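Local coordinates for protein sulfite dehydrogenase (Paracoccus pantotrophus, PDB 2XTS) that oxidises protein-bound sulfur at a molybdenum cofactor and probably passes the electrons on to heme c of its cytochrome partner, at residues I143-Y148 with K322-F327; T247-M250 with R254-K257; V275-G280 with I331-S336. One frame throughout, in Å; residues are numbered along the deposited sequence.

In the fold
Along the chain from the N terminus, the first of the contacting segments lies on strand 143-152, and interaction 1 closes the longest loop by bringing it against residues 322-327. Interaction 2 falls wholly within that loop: it is a short hairpin of residues 247-250 and 254-257, its centre about 28 Å from that of interaction 1. Interaction 3 begins within the loop too, at residues 275-280, but closes beyond it at residues 331-336, and it therefore crosses interaction 1; the two share strand 325-333. Interaction 1 joins the cofactor-binding part to the dimerisation part, interaction 2 lies on the cytochrome-facing side, and interaction 3 packs within the dimerisation part, about 30 Å from interaction 2 between nearest atoms.

Interaction 1 of 3, residues I143-Y148 with K322-F327; sequences IHNMEY and KALTRF. With MTE (phosphonic acidmono-(2-amino-5,6-dimercapto-4-oxo-3,7,8a,9,10,10a-hexahydro-4H-8-oxa-1,3,9,10-tetraaza-anthracen-7-ylmethyl)ester), chain E.
Leu324 makes the apolar part of this contact, dividing its two methyl groups between Ile143 and Asn145 of strand 143-152. Its CD2 lies 3.8 Å from Ile143 CD1, the two branches meeting at a slant. Ile143 extends its CD1 toward the loop because CG1 stands anti to the backbone N (chi1 -167°). The other methyl of the leucine, Leu324 CD1, presses to 3.4 Å from Asn145 CB. These two side chains run alongside each other in opposite senses, so that Leu324 CG also comes close to Asn145 CB, at 3.6 Å. Trp291 and Leu289 of strand 282-291 enlarge this buried apolar cluster.

The cofactor is met on the opposite side of the strand. While Ile143 and Asn145 face the 322-327 loop, His144 between them points away from it, toward the cofactor. Its NE2 donates to the phosphate oxygen O3P of MTE across 3.0 Å, in an almost straight bond with an N-H...O angle of 177°. O3P lies in the plane of the imidazole, at its edge.

Neighbouring side chains help to hold the imidazole. Met146, the next residue on the same side of the strand, reaches out with an extended chain and sets CE over the centre of one ring face, 3.7 Å above the plane. His207 and the His144 ring meet edge-to-face and Phe72 approaches obliquely, which probably limits the rotation of the imidazole and keeps NE2 aimed at the phosphate. Lys225 and Arg212 also bond to MTE.

Such alternation is a general property of beta strands, put here to two uses: one face of strand 143-152 supplies part of the molybdopterin pocket of the cofactor-binding fold, and the other packs against the residues leading into strand 325-333 of the dimerisation domain.

Interaction 2 of 3, residues T247-M250 with R254-K257; sequences TDLM and RARK
Asp248 and Arg256 form an antiparallel hydrogen-bonded pair, with Asp248 N to Arg256 O and Arg256 N to Asp248 O both at 2.9 Å; Leu249 and Ala255 follow as a non-hydrogen-bonded pair, and Met250 N then reaches Arg254 O at 2.8 Å. The side chains of Asp248 and Arg256 share one face of the ribbon. Their charged ends do not touch: a water bridges them, donating to Asp248 OD2 and accepting from Arg256 NH1 in the plane of the guanidinium. Asp248 OD2 also bonds to Thr259, a residue of the cobalt site. Met250, bent at its last two torsions (chi2 -73°, chi3 -75°), curls back and lays CE over one guanidinium face, 3.5 Å above the plane and toward its rim. That group is gripped further by salt bridges to Glu155 and Asp150 of the cytochrome chain. On the other face Leu249 CD1 rests 3.6 Å from Arg254 O and lightly touches Ala255 CB. The whole is a two-stranded beta hairpin whose second strand pairs in parallel with a strand of the cytochrome, carrying the sheet across the subunit interface.

Interaction 3 of 3, residues V275-G280 with I331-S336; sequences VPIRHG and IDWDGS
Ile277 and Trp333 approach from opposite directions, the isoleucine coming down onto a face of the indole. Its CD1 stands 4.0 Å from the centroid of the six-membered ring and 12° off the ring normal, a CH-pi contact. The second branch, Ile277 CG2, comes down just beyond the rim, 3.6 Å from Trp333 CZ3. With CG anti to the backbone N (chi1 -174°), the tryptophan carries its indole out from the strand end toward the 275-280 loop.

Two further groups define the setting of the ring. Gly280 O lies at its edge, 3.6 Å from Trp333 CE3. Gly335 CA lies 3.4 Å above the opposite face, toward its rim, so the indole is held between Ile277 CD1 and this CA. Its rotation is further fixed by NE1, which donates to Ser336 O across 2.8 Å, on a carbonyl lone pair and close to the ring plane. Asp334 shapes that turn: its OD1 accepts from both Ser336 N and Ser336 OG, the first bond making an Asx turn. In the facing loop, His279 ND1 donates to Gly280 O at 3.2 Å, and Ile277 CG2 also touches a face of the His279 ring.

An alanine in place of Trp333 has no indole, so Ile277 CD1 would probably face a gap and the turn around Ser336 O, left without NE1, would be likely to become freer to move.

Around this pair the dimerisation domain, of the immunoglobulin-like E-set class, closes in: Leu284 of strand 282-291 and Val378 of strand 375-378 touch both Ile277 and Trp333, while Met338 of strand 338-346 packs on the tryptophan beyond the turn.

Interaction 1 of 3, residues I143-Y148 with K322-F327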
loop_
_atom_site.group_PDB
_atom_site.type_symbol
_atom_site.label_atom_id
_atom_site.label_comp_id
_atom_site.label_asym_id
_atom_site.label_seq_id
_atom_site.Cartn_x
_atom_site.Cartn_y
_atom_site.Cartn_z
ATOM N N ILE A 143 -6.688 12.983 4.856
ATOM C CA ILE A 143 -5.569 12.344 5.475
ATOM C C ILE A 143 -5.202 11.114 4.653
ATOM O O ILE A 143 -6.063 10.445 4.080
ATOM C CB ILE A 143 -5.929 11.936 6.944
ATOM C CG1 ILE A 143 -4.694 11.545 7.737
ATOM C CG2 ILE A 143 -6.996 10.831 7.012
ATOM C CD1 ILE A 143 -4.927 11.640 9.238
ATOM N N HIS A 144 -3.920 10.793 4.653
ATOM C CA HIS A 144 -3.437 9.524 4.134
ATOM C C HIS A 144 -2.190 9.114 4.908
ATOM O O HIS A 144 -1.615 9.918 5.635
ATOM C CB HIS A 144 -3.253 9.508 2.591
ATOM C CG HIS A 144 -2.292 10.489 2.011
ATOM N ND1 HIS A 144 -0.958 10.541 2.355
ATOM C CD2 HIS A 144 -2.459 11.358 0.989
ATOM C CE1 HIS A 144 -0.360 11.443 1.596
ATOM N NE2 HIS A 144 -1.247 11.954 0.761
ATOM N N ASN A 145 -1.801 7.852 4.770
ATOM C CA ASN A 145 -0.721 7.272 5.548
ATOM C C ASN A 145 0.009 6.279 4.687
ATOM O O ASN A 145 -0.545 5.294 4.280
ATOM C CB ASN A 145 -1.310 6.601 6.792
ATOM C CG ASN A 145 -0.274 6.098 7.790
ATOM O OD1 ASN A 145 -0.018 4.875 7.879
ATOM N ND2 ASN A 145 0.257 6.970 8.573
ATOM N N MET A 146 1.256 6.580 4.410
ATOM C CA MET A 146 2.050 5.791 3.485
ATOM C C MET A 146 3.442 5.522 4.056
ATOM O O MET A 146 3.965 6.247 4.910
ATOM C CB MET A 146 2.192 6.499 2.128
ATOM C CG MET A 146 0.863 6.929 1.572
ATOM S SD MET A 146 1.018 7.465 -0.141
ATOM C CE MET A 146 -0.660 8.016 -0.441
ATOM N N GLU A 147 4.042 4.447 3.551
ATOM C CA GLU A 147 5.452 4.125 3.779
ATOM C C GLU A 147 6.291 4.856 2.741
ATOM O O GLU A 147 6.185 4.546 1.558
ATOM C CB GLU A 147 5.663 2.621 3.633
ATOM C CG GLU A 147 7.116 2.161 3.785
ATOM C CD GLU A 147 7.319 0.715 3.368
ATOM O OE1 GLU A 147 7.186 0.401 2.174
ATOM O OE2 GLU A 147 7.664 -0.114 4.230
ATOM N N TYR A 148 7.145 5.771 3.183
ATOM C CA TYR A 148 7.951 6.598 2.273
ATOM C C TYR A 148 9.376 6.148 2.269
ATOM O O TYR A 148 9.922 5.793 3.323
ATOM C CB TYR A 148 7.887 8.067 2.707
ATOM C CG TYR A 148 6.528 8.670 2.517
ATOM C CD1 TYR A 148 6.119 9.096 1.266
ATOM C CD2 TYR A 148 5.660 8.848 3.594
ATOM C CE1 TYR A 148 4.860 9.641 1.080
ATOM C CE2 TYR A 148 4.408 9.394 3.415
ATOM C CZ TYR A 148 4.016 9.810 2.158
ATOM O OH TYR A 148 2.751 10.356 1.975
ATOM N N LYS A 322 3.935 9.319 14.834
ATOM C CA LYS A 322 3.452 10.241 13.829
ATOM C C LYS A 322 2.863 9.496 12.616
ATOM O O LYS A 322 3.043 9.905 11.469
ATOM C CB LYS A 322 4.557 11.227 13.428
ATOM C CG LYS A 322 5.211 11.856 14.655
ATOM C CD LYS A 322 6.259 12.891 14.359
ATOM C CE LYS A 322 6.908 13.320 15.699
ATOM N NZ LYS A 322 7.712 14.548 15.678
ATOM N N ALA A 323 2.090 8.445 12.899
ATOM C CA ALA A 323 1.507 7.557 11.892
ATOM C C ALA A 323 0.129 7.113 12.332
ATOM O O ALA A 323 -0.187 7.027 13.518
ATOM C CB ALA A 323 2.395 6.356 11.668
ATOM N N LEU A 324 -0.712 6.829 11.352
ATOM C CA LEU A 324 -2.023 6.287 11.652
ATOM C C LEU A 324 -1.908 4.991 12.417
ATOM O O LEU A 324 -1.032 4.159 12.177
ATOM C CB LEU A 324 -2.867 6.051 10.397
ATOM C CG LEU A 324 -3.384 7.263 9.630
ATOM C CD1 LEU A 324 -4.272 6.791 8.473
ATOM C CD2 LEU A 324 -4.163 8.163 10.529
ATOM N N THR A 325 -2.843 4.822 13.340
ATOM C CA THR A 325 -2.909 3.700 14.259
ATOM C C THR A 325 -4.346 3.201 14.293
ATOM O O THR A 325 -5.274 3.986 14.476
ATOM C CB THR A 325 -2.439 4.176 15.649
ATOM O OG1 THR A 325 -1.158 4.804 15.510
ATOM C CG2 THR A 325 -2.359 3.037 16.663
ATOM N N ARG A 326 -4.524 1.896 14.123
ATOM C CA ARG A 326 -5.842 1.280 14.090
ATOM C C ARG A 326 -6.233 0.818 15.467
ATOM O O ARG A 326 -5.430 0.219 16.150
ATOM C CB ARG A 326 -5.800 0.090 13.146
ATOM C CG ARG A 326 -7.102 -0.708 13.033
ATOM C CD ARG A 326 -8.322 0.065 12.521
ATOM N NE ARG A 326 -8.049 0.698 11.230
ATOM C CZ ARG A 326 -8.918 1.424 10.538
ATOM N NH1 ARG A 326 -10.142 1.646 10.994
ATOM N NH2 ARG A 326 -8.543 1.989 9.403
ATOM N N PHE A 327 -7.468 1.107 15.873
ATOM C CA PHE A 327 -8.017 0.578 17.126
ATOM C C PHE A 327 -9.327 -0.133 16.902
ATOM O O PHE A 327 -10.056 0.144 15.943
ATOM C CB PHE A 327 -8.200 1.672 18.209
ATOM C CG PHE A 327 -9.254 2.709 17.894
ATOM C CD1 PHE A 327 -10.578 2.523 18.278
ATOM C CD2 PHE A 327 -8.923 3.880 17.230
ATOM C CE1 PHE A 327 -11.540 3.481 17.984
ATOM C CE2 PHE A 327 -9.889 4.850 16.941
ATOM C CZ PHE A 327 -11.185 4.653 17.312
HETATM N N1 MTE E . 2.614 21.146 -2.778
HETATM C C2 MTE E . 2.496 21.909 -3.860
HETATM N N2 MTE E . 3.581 22.102 -4.639
HETATM N N3 MTE E . 1.325 22.473 -4.214
HETATM C C4 MTE E . 0.185 22.317 -3.481
HETATM O O4 MTE E . -0.863 22.863 -3.884
HETATM N N5 MTE E . -0.805 21.348 -1.388
HETATM C C6 MTE E . -0.375 21.057 -0.040
HETATM C C7 MTE E . 0.663 19.952 0.074
HETATM N N8 MTE E . 1.746 20.194 -0.844
HETATM C C9 MTE E . 0.245 21.523 -2.270
HETATM C C10 MTE E . 1.552 20.941 -1.942
HETATM C "C1'" MTE E . -1.527 20.742 0.897
HETATM S "S1'" MTE E . -2.542 22.054 1.457
HETATM C "C2'" MTE E . -1.739 19.492 1.373
HETATM S "S2'" MTE E . -2.923 19.157 2.574
HETATM C "C3'" MTE E . -0.880 18.353 0.865
HETATM O "O3'" MTE E . 0.024 18.715 -0.191
HETATM C "C4'" MTE E . -1.759 17.253 0.302
HETATM O "O4'" MTE E . -0.944 16.143 -0.099
HETATM P P MTE E . -1.635 15.089 -1.091
HETATM O O1P MTE E . -2.821 14.595 -0.209
HETATM O O2P MTE E . -2.156 15.779 -2.308
HETATM O O3P MTE E . -0.614 14.023 -1.296
#

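Interaction 2 of 3, residues T247-M250 with R254-K257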
loop_
_atom_site.group_PDB
_atom_site.type_symbol
_atom_site.label_atom_id
_atom_site.label_comp_id
_atom_site.label_asym_id
_atom_site.label_seq_id
_atom_site.Cartn_x
_atom_site.Cartn_y
_atom_site.Cartn_z
ATOM N N THR A 247 -2.851 30.152 9.077
ATOM C CA THR A 247 -2.815 30.943 10.294
ATOM C C THR A 247 -4.198 30.853 10.891
ATOM O O THR A 247 -5.182 30.726 10.161
ATOM C CB THR A 247 -2.444 32.406 10.028
ATOM O OG1 THR A 247 -3.336 32.942 9.038
ATOM C CG2 THR A 247 -1.014 32.527 9.530
ATOM N N ASP A 248 -4.291 30.902 12.213
ATOM C CA ASP A 248 -5.468 30.380 12.927
ATOM C C ASP A 248 -6.044 31.515 13.796
ATOM O O ASP A 248 -5.489 31.866 14.854
ATOM C CB ASP A 248 -5.065 29.199 13.819
ATOM C CG ASP A 248 -4.187 28.177 13.122
ATOM O OD1 ASP A 248 -4.189 28.127 11.880
ATOM O OD2 ASP A 248 -3.479 27.443 13.865
ATOM N N LEU A 249 -7.145 32.109 13.347
ATOM C CA LEU A 249 -7.698 33.296 13.970
ATOM C C LEU A 249 -8.294 32.941 15.324
ATOM O O LEU A 249 -9.034 31.953 15.448
ATOM C CB LEU A 249 -8.744 33.939 13.055
ATOM C CG LEU A 249 -9.347 35.281 13.460
ATOM C CD1 LEU A 249 -8.291 36.368 13.433
ATOM C CD2 LEU A 249 -10.490 35.627 12.555
ATOM N N MET A 250 -7.969 33.762 16.334
ATOM C CA MET A 250 -8.337 33.548 17.739
ATOM C C MET A 250 -9.394 34.564 18.175
ATOM O O MET A 250 -9.664 35.520 17.463
ATOM C CB MET A 250 -7.091 33.620 18.597
ATOM C CG MET A 250 -6.071 32.567 18.221
ATOM S SD MET A 250 -6.536 30.902 18.727
ATOM C CE MET A 250 -6.237 30.959 20.505
ATOM N N ARG A 254 -6.428 38.438 16.969
ATOM C CA ARG A 254 -5.082 38.039 16.604
ATOM C C ARG A 254 -5.143 36.600 16.103
ATOM O O ARG A 254 -6.131 35.904 16.330
ATOM C CB ARG A 254 -4.122 38.178 17.769
ATOM C CG ARG A 254 -3.953 39.628 18.207
ATOM C CD ARG A 254 -2.853 39.789 19.267
ATOM N NE ARG A 254 -3.051 38.877 20.391
ATOM C CZ ARG A 254 -2.088 38.267 21.087
ATOM N NH1 ARG A 254 -0.800 38.432 20.788
ATOM N NH2 ARG A 254 -2.421 37.456 22.083
ATOM N N ALA A 255 -4.075 36.146 15.447
ATOM C CA ALA A 255 -4.037 34.798 14.886
ATOM C C ALA A 255 -2.731 34.107 15.239
ATOM O O ALA A 255 -1.681 34.726 15.239
ATOM C CB ALA A 255 -4.200 34.858 13.378
ATOM N N ARG A 256 -2.792 32.817 15.529
ATOM C CA ARG A 256 -1.588 32.018 15.617
ATOM C C ARG A 256 -0.983 31.822 14.232
ATOM O O ARG A 256 -1.720 31.531 13.281
ATOM C CB ARG A 256 -1.859 30.652 16.234
ATOM C CG ARG A 256 -2.312 30.675 17.661
ATOM C CD ARG A 256 -2.770 29.312 18.091
ATOM N NE ARG A 256 -3.086 29.208 19.508
ATOM C CZ ARG A 256 -3.796 28.217 20.034
ATOM N NH1 ARG A 256 -4.292 27.272 19.247
ATOM N NH2 ARG A 256 -4.017 28.158 21.340
ATOM N N LYS A 257 0.340 31.947 14.153
ATOM C CA LYS A 257 1.054 31.533 12.961
ATOM C C LYS A 257 1.955 30.362 13.322
ATOM O O LYS A 257 2.221 30.108 14.488
ATOM C CB LYS A 257 1.865 32.683 12.338
ATOM C CG LYS A 257 3.031 33.176 13.215
ATOM C CD LYS A 257 3.839 34.260 12.519
ATOM C CE LYS A 257 5.022 34.736 13.335
ATOM N NZ LYS A 257 5.712 35.816 12.582
HETATM O O HOH W 1 -4.708 27.033 16.414
#

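Interaction 3 of 3, residues V275-G280 with I331-S336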
loop_
_atom_site.group_PDB
_atom_site.type_symbol
_atom_site.label_atom_id
_atom_site.label_comp_id
_atom_site.label_asym_id
_atom_site.label_seq_id
_atom_site.Cartn_x
_atom_site.Cartn_y
_atom_site.Cartn_z
ATOM N N VAL A 275 -21.506 3.935 6.996
ATOM C CA VAL A 275 -21.388 2.532 7.372
ATOM C C VAL A 275 -22.449 2.227 8.443
ATOM O O VAL A 275 -22.153 2.045 9.632
ATOM C CB VAL A 275 -19.980 2.192 7.916
ATOM C CG1 VAL A 275 -19.825 0.668 8.083
ATOM C CG2 VAL A 275 -18.893 2.744 7.033
ATOM N N PRO A 276 -23.717 2.224 8.038
ATOM C CA PRO A 276 -24.793 1.883 8.972
ATOM C C PRO A 276 -24.740 0.447 9.440
ATOM O O PRO A 276 -24.141 -0.401 8.773
ATOM C CB PRO A 276 -26.042 2.090 8.127
ATOM C CG PRO A 276 -25.590 1.834 6.740
ATOM C CD PRO A 276 -24.234 2.439 6.683
ATOM N N ILE A 277 -25.350 0.186 10.589
ATOM C CA ILE A 277 -25.474 -1.170 11.092
ATOM C C ILE A 277 -26.714 -1.779 10.464
ATOM O O ILE A 277 -27.820 -1.373 10.795
ATOM C CB ILE A 277 -25.602 -1.201 12.620
ATOM C CG1 ILE A 277 -24.495 -0.379 13.280
ATOM C CG2 ILE A 277 -25.599 -2.654 13.102
ATOM C CD1 ILE A 277 -24.693 -0.240 14.787
ATOM N N ARG A 278 -26.547 -2.689 9.512
ATOM C CA ARG A 278 -27.678 -3.324 8.829
ATOM C C ARG A 278 -27.913 -4.749 9.291
ATOM O O ARG A 278 -28.869 -5.379 8.856
ATOM C CB ARG A 278 -27.458 -3.342 7.313
ATOM C CG ARG A 278 -27.339 -1.989 6.635
ATOM C CD ARG A 278 -27.359 -2.225 5.134
ATOM N NE ARG A 278 -27.586 -1.036 4.310
ATOM C CZ ARG A 278 -26.635 -0.343 3.684
ATOM N NH1 ARG A 278 -25.347 -0.650 3.816
ATOM N NH2 ARG A 278 -26.979 0.686 2.932
ATOM N N HIS A 279 -27.038 -5.264 10.139
ATOM C CA HIS A 279 -27.073 -6.676 10.482
ATOM C C HIS A 279 -27.802 -7.023 11.762
ATOM O O HIS A 279 -27.852 -8.197 12.151
ATOM C CB HIS A 279 -25.662 -7.274 10.505
ATOM C CG HIS A 279 -24.706 -6.587 11.431
ATOM N ND1 HIS A 279 -24.932 -6.414 12.782
ATOM C CD2 HIS A 279 -23.462 -6.112 11.198
ATOM C CE1 HIS A 279 -23.884 -5.813 13.321
ATOM N NE2 HIS A 279 -22.980 -5.627 12.381
ATOM N N GLY A 280 -28.390 -6.025 12.414
ATOM C CA GLY A 280 -29.210 -6.290 13.584
ATOM C C GLY A 280 -28.417 -6.308 14.871
ATOM O O GLY A 280 -27.253 -5.894 14.933
ATOM N N ILE A 331 -18.145 -5.018 20.747
ATOM C CA ILE A 331 -19.279 -4.960 21.689
ATOM C C ILE A 331 -20.412 -5.891 21.276
ATOM O O ILE A 331 -20.422 -6.445 20.178
ATOM C CB ILE A 331 -19.809 -3.504 21.877
ATOM C CG1 ILE A 331 -20.559 -3.006 20.629
ATOM C CG2 ILE A 331 -18.665 -2.568 22.263
ATOM C CD1 ILE A 331 -21.434 -1.762 20.882
ATOM N N ASP A 332 -21.380 -6.045 22.181
ATOM C CA ASP A 332 -22.601 -6.774 21.897
ATOM C C ASP A 332 -23.730 -5.744 21.876
ATOM O O ASP A 332 -24.184 -5.301 22.926
ATOM C CB ASP A 332 -22.799 -7.839 22.986
ATOM C CG ASP A 332 -23.976 -8.754 22.729
ATOM O OD1 ASP A 332 -24.790 -8.483 21.829
ATOM O OD2 ASP A 332 -24.086 -9.763 23.462
ATOM N N TRP A 333 -24.183 -5.352 20.684
ATOM C CA TRP A 333 -25.173 -4.274 20.555
ATOM C C TRP A 333 -26.585 -4.794 20.830
ATOM O O TRP A 333 -27.072 -5.689 20.130
ATOM C CB TRP A 333 -25.084 -3.634 19.169
ATOM C CG TRP A 333 -25.983 -2.427 19.011
ATOM C CD1 TRP A 333 -26.167 -1.401 19.909
ATOM C CD2 TRP A 333 -26.824 -2.132 17.897
ATOM N NE1 TRP A 333 -27.054 -0.492 19.406
ATOM C CE2 TRP A 333 -27.470 -0.904 18.168
ATOM C CE3 TRP A 333 -27.086 -2.774 16.687
ATOM C CZ2 TRP A 333 -28.381 -0.332 17.281
ATOM C CZ3 TRP A 333 -27.966 -2.206 15.808
ATOM C CH2 TRP A 333 -28.604 -0.987 16.099
ATOM N N ASP A 334 -27.225 -4.226 21.856
ATOM C CA ASP A 334 -28.587 -4.620 22.233
ATOM C C ASP A 334 -29.675 -3.857 21.450
ATOM O O ASP A 334 -30.855 -4.009 21.715
ATOM C CB ASP A 334 -28.799 -4.507 23.757
ATOM C CG ASP A 334 -28.683 -3.089 24.277
ATOM O OD1 ASP A 334 -28.530 -2.157 23.466
ATOM O OD2 ASP A 334 -28.769 -2.910 25.517
ATOM N N GLY A 335 -29.285 -3.046 20.465
ATOM C CA GLY A 335 -30.241 -2.336 19.641
ATOM C C GLY A 335 -30.618 -0.965 20.199
ATOM O O GLY A 335 -31.422 -0.278 19.606
ATOM N N SER A 336 -30.022 -0.563 21.313
ATOM C CA SER A 336 -30.286 0.764 21.874
ATOM C C SER A 336 -29.518 1.846 21.136
ATOM O O SER A 336 -28.470 1.605 20.530
ATOM C CB SER A 336 -29.878 0.835 23.336
ATOM O OG SER A 336 -30.448 -0.193 24.105
#